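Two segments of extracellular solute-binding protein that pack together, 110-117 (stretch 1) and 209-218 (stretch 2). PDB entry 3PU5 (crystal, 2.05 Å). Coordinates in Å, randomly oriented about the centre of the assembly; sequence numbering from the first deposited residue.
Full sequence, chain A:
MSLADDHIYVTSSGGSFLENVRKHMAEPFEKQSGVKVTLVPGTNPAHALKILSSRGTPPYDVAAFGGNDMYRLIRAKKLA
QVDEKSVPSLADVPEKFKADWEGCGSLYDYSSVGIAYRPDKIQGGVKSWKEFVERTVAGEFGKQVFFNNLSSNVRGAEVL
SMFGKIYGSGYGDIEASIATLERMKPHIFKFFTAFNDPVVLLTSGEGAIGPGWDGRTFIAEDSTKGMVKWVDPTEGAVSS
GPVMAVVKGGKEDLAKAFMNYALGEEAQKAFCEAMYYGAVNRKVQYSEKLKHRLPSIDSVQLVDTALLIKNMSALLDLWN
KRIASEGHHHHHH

Stretch 1, residues 110-117: YSSVGIAY
Stretch 2 (209-218) IGPGWDGRTF

The backbones of 111-117 and 209-213 pair as neighbouring antiparallel strands, their N-to-C directions 134° apart and their axes 4.2 Å apart at closest; Y110 precedes the first strand as loop, and a helix starts at D214 with W213 as its N-cap. In the register, G114-G212 and A116-G210 are hydrogen-bonded pairs (G114 N to G212 O 2.9 Å, G212 N to G114 O 3.1 Å; A116 N to G210 O 2.8 Å, G210 N to A116 O 3.1 Å). V113-W213, I115-P211 and Y117-I209 are the non-hydrogen-bonded pairs, with CA-CA distances of 4.6, 4.5 and 4.2 Å. CA-H...O contacts fill in between, from P211 CA to G114 O and from I209 CA to A116 O, both 3.3 Å. Phi/psi are extended, about -83/121 at V113 and -155/163 at G212, while G210 lies at 166/176.

At the start of the helix, D214 (chi1 p) extends the ladder with its side chain, S112 N donating to D214 OD1 (3.0 Å) while D214 N donates to S112 O (2.9 Å). Water 1 donates to Y110 O (3.0 Å) and D214 OD2 (2.6 Å) and lies 2.7 Å from S112 OG. Water 2 accepts from W213 NE1 (2.9 Å) and also bonds S111 OG (3.2 Å). Within stretch 2, T217 N (3.0 Å) and T217 OG1 (2.6 Å) both donate to W213 O.

Apolar side chains pack on the face that carries V113 (t), W213 (m, chi2 -95°), Y117 (p) and I209 (t, t). Because paired V113 and W213 share it, V113 CG2 can lie over one face of the indole, 3.7 Å from W213 CE2; V113 CG1 meets P211 CB at 3.8 Å. I209 CG1 bridges I115 CG2 (3.6 Å) and Y117 CB (3.8 Å), tying consecutive residues of the opposing strand to one side chain. On the other face, A116 CB reaches T217 OG1 at 3.9 Å; a CB on G212 would clash with A116 CB, at 2.9 Å, so the bare glycine leaves that methyl room against the neighbouring strand.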

ATOM      1  N   TYR A 110       3.812   2.175  -3.610  1.00 10.45           N
ATOM      2  CA  TYR A 110       2.745   2.529  -2.679  1.00 12.10           C
ATOM      3  C   TYR A 110       1.411   2.697  -3.416  1.00 10.99           C
ATOM      4  O   TYR A 110       1.361   3.256  -4.512  1.00 10.90           O
ATOM      5  CB  TYR A 110       3.120   3.749  -1.794  1.00  8.48           C
ATOM      6  CG  TYR A 110       3.276   5.070  -2.522  1.00 12.25           C
ATOM      7  CD1 TYR A 110       2.175   5.872  -2.778  1.00 10.89           C
ATOM      8  CD2 TYR A 110       4.530   5.522  -2.945  1.00 10.52           C
ATOM      9  CE1 TYR A 110       2.308   7.076  -3.440  1.00 12.21           C
ATOM     10  CE2 TYR A 110       4.668   6.728  -3.619  1.00 10.31           C
ATOM     11  CZ  TYR A 110       3.554   7.496  -3.866  1.00 12.14           C
ATOM     12  OH  TYR A 110       3.664   8.694  -4.534  1.00 13.86           O
ATOM     13  N   SER A 111       0.350   2.143  -2.841  1.00 10.85           N
ATOM     14  CA  SER A 111      -1.010   2.433  -3.297  1.00 10.38           C
ATOM     15  C   SER A 111      -1.684   3.255  -2.214  1.00  9.90           C
ATOM     16  O   SER A 111      -1.387   3.073  -1.028  1.00  8.81           O
ATOM     17  CB  SER A 111      -1.799   1.151  -3.591  1.00 13.13           C
ATOM     18  OG  SER A 111      -2.016   0.402  -2.413  1.00 16.60           O
ATOM     19  N   SER A 112      -2.571   4.168  -2.614  1.00  9.54           N
ATOM     20  CA  SER A 112      -3.048   5.215  -1.712  1.00  8.61           C
ATOM     21  C   SER A 112      -4.559   5.242  -1.545  1.00  9.06           C
ATOM     22  O   SER A 112      -5.296   5.324  -2.532  1.00  8.36           O
ATOM     23  CB  SER A 112      -2.595   6.594  -2.213  1.00  8.84           C
ATOM     24  OG  SER A 112      -1.198   6.632  -2.364  1.00  8.66           O
ATOM     25  N   VAL A 113      -5.012   5.196  -0.296  1.00  8.86           N
ATOM     26  CA  VAL A 113      -6.424   5.372  -0.005  1.00  8.57           C
ATOM     27  C   VAL A 113      -6.763   6.857   0.063  1.00  9.80           C
ATOM     28  O   VAL A 113      -6.181   7.610   0.854  1.00  8.72           O
ATOM     29  CB  VAL A 113      -6.842   4.686   1.305  1.00  8.97           C
ATOM     30  CG1 VAL A 113      -8.346   4.882   1.544  1.00  7.49           C
ATOM     31  CG2 VAL A 113      -6.502   3.197   1.252  1.00  8.82           C
ATOM     32  N   GLY A 114      -7.687   7.271  -0.798  1.00  7.97           N
ATOM     33  CA  GLY A 114      -8.210   8.615  -0.772  1.00  8.92           C
ATOM     34  C   GLY A 114      -9.718   8.504  -0.693  1.00 10.31           C
ATOM     35  O   GLY A 114     -10.244   7.545  -0.118  1.00  8.63           O
ATOM     36  N   ILE A 115     -10.410   9.473  -1.281  1.00  9.18           N
ATOM     37  CA  ILE A 115     -11.870   9.480  -1.283  1.00  8.66           C
ATOM     38  C   ILE A 115     -12.391   9.351  -2.713  1.00 11.26           C
ATOM     39  O   ILE A 115     -12.125  10.215  -3.556  1.00 10.47           O
ATOM     40  CB  ILE A 115     -12.408  10.766  -0.655  1.00  8.81           C
ATOM     41  CG1 ILE A 115     -11.859  10.916   0.769  1.00 10.20           C
ATOM     42  CG2 ILE A 115     -13.946  10.777  -0.661  1.00  9.33           C
ATOM     43  CD1 ILE A 115     -11.623  12.360   1.195  1.00 10.86           C
ATOM     44  N   ALA A 116     -13.106   8.260  -2.990  1.00  8.82           N
ATOM     45  CA  ALA A 116     -13.670   8.037  -4.317  1.00  9.20           C
ATOM     46  C   ALA A 116     -15.151   8.404  -4.344  1.00  9.25           C
ATOM     47  O   ALA A 116     -15.872   8.154  -3.378  1.00  8.64           O
ATOM     48  CB  ALA A 116     -13.458   6.584  -4.748  1.00  7.38           C
ATOM     49  N   TYR A 117     -15.612   8.988  -5.445  1.00  9.65           N
ATOM     50  CA  TYR A 117     -16.989   9.474  -5.499  1.00 10.64           C
ATOM     51  C   TYR A 117     -17.558   9.550  -6.929  1.00 11.73           C
ATOM     52  O   TYR A 117     -16.828   9.433  -7.913  1.00 11.69           O
ATOM     53  CB  TYR A 117     -17.093  10.849  -4.817  1.00 10.06           C
ATOM     54  CG  TYR A 117     -16.513  11.983  -5.648  1.00 12.63           C
ATOM     55  CD1 TYR A 117     -15.148  12.262  -5.637  1.00 12.89           C
ATOM     56  CD2 TYR A 117     -17.333  12.766  -6.452  1.00 13.89           C
ATOM     57  CE1 TYR A 117     -14.613  13.294  -6.417  1.00 12.07           C
ATOM     58  CE2 TYR A 117     -16.814  13.790  -7.233  1.00 13.93           C
ATOM     59  CZ  TYR A 117     -15.463  14.050  -7.210  1.00 14.96           C
ATOM     60  OH  TYR A 117     -14.975  15.077  -7.981  1.00 14.51           O
ATOM     61  N   ILE A 209     -20.068   7.830  -2.375  1.00  9.43           N
ATOM     62  CA  ILE A 209     -18.766   8.271  -1.898  1.00  7.83           C
ATOM     63  C   ILE A 209     -18.253   7.355  -0.785  1.00  8.75           C
ATOM     64  O   ILE A 209     -19.032   6.734  -0.069  1.00  8.26           O
ATOM     65  CB  ILE A 209     -18.869   9.730  -1.391  1.00  9.58           C
ATOM     66  CG1 ILE A 209     -17.495  10.322  -1.058  1.00  9.13           C
ATOM     67  CG2 ILE A 209     -19.828   9.831  -0.194  1.00  8.71           C
ATOM     68  CD1 ILE A 209     -17.525  11.831  -0.913  1.00  6.93           C
ATOM     69  N   GLY A 210     -16.939   7.273  -0.644  1.00  8.61           N
ATOM     70  CA  GLY A 210     -16.332   6.480   0.403  1.00  8.61           C
ATOM     71  C   GLY A 210     -14.864   6.315   0.084  1.00  8.91           C
ATOM     72  O   GLY A 210     -14.411   6.783  -0.960  1.00  8.75           O
ATOM     73  N   PRO A 211     -14.105   5.666   0.982  1.00  9.52           N
ATOM     74  CA  PRO A 211     -12.668   5.486   0.733  1.00 10.35           C
ATOM     75  C   PRO A 211     -12.403   4.548  -0.447  1.00  9.92           C
ATOM     76  O   PRO A 211     -13.110   3.553  -0.610  1.00  8.46           O
ATOM     77  CB  PRO A 211     -12.152   4.877   2.046  1.00 11.01           C
ATOM     78  CG  PRO A 211     -13.201   5.277   3.095  1.00  9.36           C
ATOM     79  CD  PRO A 211     -14.498   5.209   2.326  1.00  9.14           C
ATOM     80  N   GLY A 212     -11.401   4.880  -1.257  1.00  9.58           N
ATOM     81  CA  GLY A 212     -11.053   4.088  -2.419  1.00  8.76           C
ATOM     82  C   GLY A 212      -9.596   4.286  -2.802  1.00 10.40           C
ATOM     83  O   GLY A 212      -8.948   5.253  -2.375  1.00 10.55           O
ATOM     84  N   TRP A 213      -9.082   3.374  -3.619  1.00  8.48           N
ATOM     85  CA  TRP A 213      -7.674   3.395  -3.998  1.00  8.97           C
ATOM     86  C   TRP A 213      -7.443   4.256  -5.225  1.00  9.87           C
ATOM     87  O   TRP A 213      -8.273   4.289  -6.138  1.00  8.81           O
ATOM     88  CB  TRP A 213      -7.151   1.964  -4.189  1.00  9.17           C
ATOM     89  CG  TRP A 213      -6.956   1.317  -2.855  1.00 10.44           C
ATOM     90  CD1 TRP A 213      -5.798   1.254  -2.138  1.00 10.07           C
ATOM     91  CD2 TRP A 213      -7.967   0.714  -2.038  1.00  9.72           C
ATOM     92  NE1 TRP A 213      -6.018   0.633  -0.935  1.00  9.96           N
ATOM     93  CE2 TRP A 213      -7.344   0.289  -0.849  1.00 10.18           C
ATOM     94  CE3 TRP A 213      -9.339   0.478  -2.205  1.00 10.74           C
ATOM     95  CZ2 TRP A 213      -8.041  -0.350   0.172  1.00  9.68           C
ATOM     96  CZ3 TRP A 213     -10.035  -0.167  -1.184  1.00 10.50           C
ATOM     97  CH2 TRP A 213      -9.382  -0.571  -0.012  1.00 11.48           C
ATOM     98  N   ASP A 214      -6.324   4.972  -5.239  1.00  9.58           N
ATOM     99  CA  ASP A 214      -6.044   5.863  -6.363  1.00  9.81           C
ATOM    100  C   ASP A 214      -5.994   5.111  -7.692  1.00 10.50           C
ATOM    101  O   ASP A 214      -6.751   5.428  -8.605  1.00 10.56           O
ATOM    102  CB  ASP A 214      -4.792   6.737  -6.146  1.00  8.50           C
ATOM    103  CG  ASP A 214      -3.520   5.928  -5.864  1.00  9.32           C
ATOM    104  OD1 ASP A 214      -3.584   4.789  -5.340  1.00 11.87           O
ATOM    105  OD2 ASP A 214      -2.433   6.456  -6.159  1.00  9.97           O
ATOM    106  N   GLY A 215      -5.123   4.111  -7.794  1.00  9.18           N
ATOM    107  CA  GLY A 215      -4.957   3.384  -9.044  1.00  9.55           C
ATOM    108  C   GLY A 215      -6.237   2.729  -9.535  1.00 12.17           C
ATOM    109  O   GLY A 215      -6.639   2.889 -10.691  1.00 10.85           O
ATOM    110  N   ARG A 216      -6.879   1.977  -8.648  1.00 10.88           N
ATOM    111  CA  ARG A 216      -8.124   1.306  -8.985  1.00 11.81           C
ATOM    112  C   ARG A 216      -9.172   2.288  -9.489  1.00 12.63           C
ATOM    113  O   ARG A 216      -9.869   2.017 -10.470  1.00 11.92           O
ATOM    114  CB  ARG A 216      -8.639   0.537  -7.774  1.00 11.48           C
ATOM    115  CG  ARG A 216      -7.807  -0.697  -7.495  1.00 15.11           C
ATOM    116  CD  ARG A 216      -8.313  -1.466  -6.304  1.00 15.49           C
ATOM    117  NE  ARG A 216      -8.261  -2.896  -6.576  1.00 22.56           N
ATOM    118  CZ  ARG A 216      -7.396  -3.741  -6.037  1.00 24.63           C
ATOM    119  NH1 ARG A 216      -6.488  -3.309  -5.171  1.00 33.29           N
ATOM    120  NH2 ARG A 216      -7.443  -5.023  -6.363  1.00 24.72           N
ATOM    121  N   THR A 217      -9.274   3.436  -8.822  1.00 11.31           N
ATOM    122  CA  THR A 217     -10.272   4.429  -9.193  1.00 11.44           C
ATOM    123  C   THR A 217      -9.895   5.082 -10.531  1.00 13.45           C
ATOM    124  O   THR A 217     -10.779   5.363 -11.353  1.00 13.14           O
ATOM    125  CB  THR A 217     -10.456   5.497  -8.090  1.00 10.79           C
ATOM    126  OG1 THR A 217     -10.701   4.859  -6.829  1.00 10.54           O
ATOM    127  CG2 THR A 217     -11.634   6.398  -8.415  1.00 12.51           C
ATOM    128  N   PHE A 218      -8.594   5.296 -10.762  1.00 10.42           N
ATOM    129  CA  PHE A 218      -8.134   5.900 -12.020  1.00 12.03           C
ATOM    130  C   PHE A 218      -8.529   5.015 -13.198  1.00 13.04           C
ATOM    131  O   PHE A 218      -9.018   5.498 -14.215  1.00 14.04           O
ATOM    132  CB  PHE A 218      -6.610   6.127 -12.047  1.00 11.57           C
ATOM    133  CG  PHE A 218      -6.092   7.082 -10.991  1.00 10.94           C
ATOM    134  CD1 PHE A 218      -6.906   8.042 -10.429  1.00  9.06           C
ATOM    135  CD2 PHE A 218      -4.759   7.030 -10.596  1.00 10.93           C
ATOM    136  CE1 PHE A 218      -6.416   8.919  -9.476  1.00  9.87           C
ATOM    137  CE2 PHE A 218      -4.256   7.894  -9.642  1.00  9.99           C
ATOM    138  CZ  PHE A 218      -5.084   8.845  -9.080  1.00 12.34           C
TER
HETATM  139  O   HOH W   1      -0.356   5.733  -4.726  1.00 11.66           O
HETATM  140  O   HOH W   2      -3.420   0.852   0.428  1.00 12.38           O